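Local coordinates for protein leucine aminopeptidase (PDB 3TC8) that binds zinc and is probably a zinc-dependent exopeptidase of the M28 family, with aminopeptidase or glutaminyl-peptide cyclotransferase activity, at residues V97-H102 with I149-I154. Numbering follows the deposited sequence. Where two conformers were deposited one is given.
Sequences VLLFAH and IGIDII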
loop_
_atom_site.group_PDB
_atom_site.type_symbol
_atom_site.label_atom_id
_atom_site.label_comp_id
_atom_site.label_asym_id
_atom_site.label_seq_id
_atom_site.Cartn_x
_atom_site.Cartn_y
_atom_site.Cartn_z
ATOM N N VAL A 97 -5.167 -1.235 14.910
ATOM C CA VAL A 97 -5.282 -1.719 13.561
ATOM C C VAL A 97 -4.156 -1.119 12.739
ATOM O O VAL A 97 -3.852 0.058 12.862
ATOM C CB VAL A 97 -6.642 -1.368 12.949
ATOM C CG1 VAL A 97 -6.681 -1.657 11.461
ATOM C CG2 VAL A 97 -7.734 -2.148 13.692
ATOM N N LEU A 98 -3.505 -1.949 11.926
ATOM C CA LEU A 98 -2.446 -1.583 11.022
ATOM C C LEU A 98 -2.983 -1.382 9.611
ATOM O O LEU A 98 -3.552 -2.303 9.057
ATOM C CB LEU A 98 -1.394 -2.679 11.052
ATOM C CG LEU A 98 -0.235 -2.529 10.052
ATOM C CD1 LEU A 98 0.566 -1.310 10.282
ATOM C CD2 LEU A 98 0.623 -3.812 10.040
ATOM N N LEU A 99 -2.722 -0.204 9.054
ATOM C CA LEU A 99 -3.099 0.105 7.649
ATOM C C LEU A 99 -1.799 0.465 6.942
ATOM O O LEU A 99 -1.034 1.288 7.416
ATOM C CB LEU A 99 -4.061 1.300 7.605
ATOM C CG LEU A 99 -5.343 1.153 8.400
ATOM C CD1 LEU A 99 -6.178 2.460 8.279
ATOM C CD2 LEU A 99 -6.174 -0.035 7.980
ATOM N N PHE A 100 -1.578 -0.150 5.765
ATOM C CA PHE A 100 -0.237 -0.038 5.155
ATOM C C PHE A 100 -0.285 -0.064 3.671
ATOM O O PHE A 100 -1.260 -0.454 3.050
ATOM C CB PHE A 100 0.752 -1.053 5.766
ATOM C CG PHE A 100 0.395 -2.518 5.659
ATOM C CD1 PHE A 100 -0.629 -3.085 6.396
ATOM C CD2 PHE A 100 1.169 -3.364 4.891
ATOM C CE1 PHE A 100 -0.883 -4.428 6.401
ATOM C CE2 PHE A 100 0.903 -4.735 4.888
ATOM C CZ PHE A 100 -0.083 -5.268 5.631
ATOM N N ALA A 101 0.805 0.416 3.076
ATOM C CA ALA A 101 0.985 0.515 1.618
ATOM C C ALA A 101 2.488 0.729 1.366
ATOM O O ALA A 101 3.189 1.138 2.259
ATOM C CB ALA A 101 0.198 1.739 1.087
ATOM N N HIS A 102 2.917 0.396 0.156
ATOM C CA HIS A 102 4.303 0.715 -0.216
ATOM C C HIS A 102 4.345 2.061 -0.910
ATOM O O HIS A 102 3.439 2.431 -1.664
ATOM C CB HIS A 102 4.953 -0.379 -1.085
ATOM C CG HIS A 102 4.698 -0.319 -2.545
ATOM N ND1 HIS A 102 5.589 0.301 -3.397
ATOM C CD2 HIS A 102 3.706 -0.787 -3.328
ATOM C CE1 HIS A 102 5.144 0.244 -4.629
ATOM N NE2 HIS A 102 4.025 -0.439 -4.637
ATOM N N ILE A 149 -10.041 3.171 18.460
ATOM C CA ILE A 149 -8.975 2.195 18.512
ATOM C C ILE A 149 -7.734 2.861 17.992
ATOM O O ILE A 149 -7.808 3.889 17.317
ATOM C CB ILE A 149 -9.302 0.988 17.669
ATOM C CG1 ILE A 149 -9.740 1.381 16.259
ATOM C CG2 ILE A 149 -10.418 0.221 18.348
ATOM C CD1 ILE A 149 -9.519 0.319 15.267
ATOM N N GLY A 150 -6.583 2.324 18.358
ATOM C CA GLY A 150 -5.353 2.859 17.815
ATOM C C GLY A 150 -5.208 2.498 16.346
ATOM O O GLY A 150 -5.631 1.431 15.955
ATOM N N ILE A 151 -4.655 3.405 15.559
ATOM C CA ILE A 151 -4.378 3.145 14.155
ATOM C C ILE A 151 -2.945 3.457 13.883
ATOM O O ILE A 151 -2.445 4.539 14.230
ATOM C CB ILE A 151 -5.234 4.045 13.216
ATOM C CG1 ILE A 151 -6.748 3.853 13.483
ATOM C CG2 ILE A 151 -4.887 3.745 11.771
ATOM C CD1 ILE A 151 -7.333 2.504 13.143
ATOM N N ASP A 152 -2.245 2.531 13.235
ATOM C CA ASP A 152 -0.901 2.786 12.714
ATOM C C ASP A 152 -0.988 2.782 11.194
ATOM O O ASP A 152 -1.487 1.835 10.620
ATOM C CB ASP A 152 0.082 1.732 13.207
ATOM C CG ASP A 152 0.084 1.670 14.711
ATOM O OD1 ASP A 152 0.497 2.681 15.319
ATOM O OD2 ASP A 152 -0.387 0.635 15.264
ATOM N N ILE A 153 -0.523 3.867 10.604
ATOM C CA ILE A 153 -0.399 4.010 9.153
ATOM C C ILE A 153 1.072 3.735 8.851
ATOM O O ILE A 153 1.922 4.475 9.378
ATOM C CB ILE A 153 -0.773 5.413 8.696
ATOM C CG1 ILE A 153 -2.155 5.886 9.164
ATOM C CG2 ILE A 153 -0.537 5.576 7.225
ATOM C CD1 ILE A 153 -3.282 5.170 8.528
ATOM N N ILE A 154 1.360 2.786 8.007
ATOM C CA ILE A 154 2.755 2.518 7.619
ATOM C C ILE A 154 2.911 2.555 6.104
ATOM O O ILE A 154 2.221 1.875 5.383
ATOM C CB ILE A 154 3.358 1.217 8.183
ATOM C CG1 ILE A 154 3.187 1.198 9.705
ATOM C CG2 ILE A 154 4.823 1.121 7.735
ATOM C CD1 ILE A 154 3.879 0.012 10.421
#
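Five backbone hydrogen bonds join Val97, Leu99 and Ala101 to Gly150, Asp152 and Ile154, the pattern of neighbouring parallel strands; the strand axes run nearly parallel, 4.7 Å apart at closest. Leu99 is bound through both its N and its O: its N-H reaches Asp152 O almost linearly (177° at the hydrogen), and its O accepts from Ile154 N. The last bond, Ala101 N to Ile154 O, is the most bent, at 149°. CA-H...O contacts supplement the set, among them Phe100 CA to Ile154 O at 3.1 Å.

Apolar side chains meet on both faces. On one, Leu99 CD1 touches the methyls Ile151 CG2 (3.9 Å) and Ile153 CD1, while Val97 CG2 lies near Ile149 CD1, a closeness that is doubtful because Ile149 was modelled in two conformers. On the other face, Leu98 CD1 crosses Ile154 obliquely, meeting CD1 at 3.6 Å and also CG1. Phe100 CG sits between the backbone N and the carbonyl carbon (chi1 59°), and the ring turns from Ile154; CB, not the ring, approaches Ile154 O.

The polar ends find partners beyond the two strands: the carboxylate of buried Asp152 takes a salt bridge from Arg96 and hydrogen bonds with Tyr191 and Ser88, and His102 NE2 hydrogen-bonds the zinc ligand Asp127, placing His102 in the second shell of the metal site.

Helix 125-144 links the two strands in sequence and packs over the face of Leu99, Ala101 and Ile151, a right-handed beta-alpha-beta crossover expected of this alpha/beta fold. Helix 250-258 packs on Leu98 and Phe100, and strand 195-200 flanks 97-102 on its other edge.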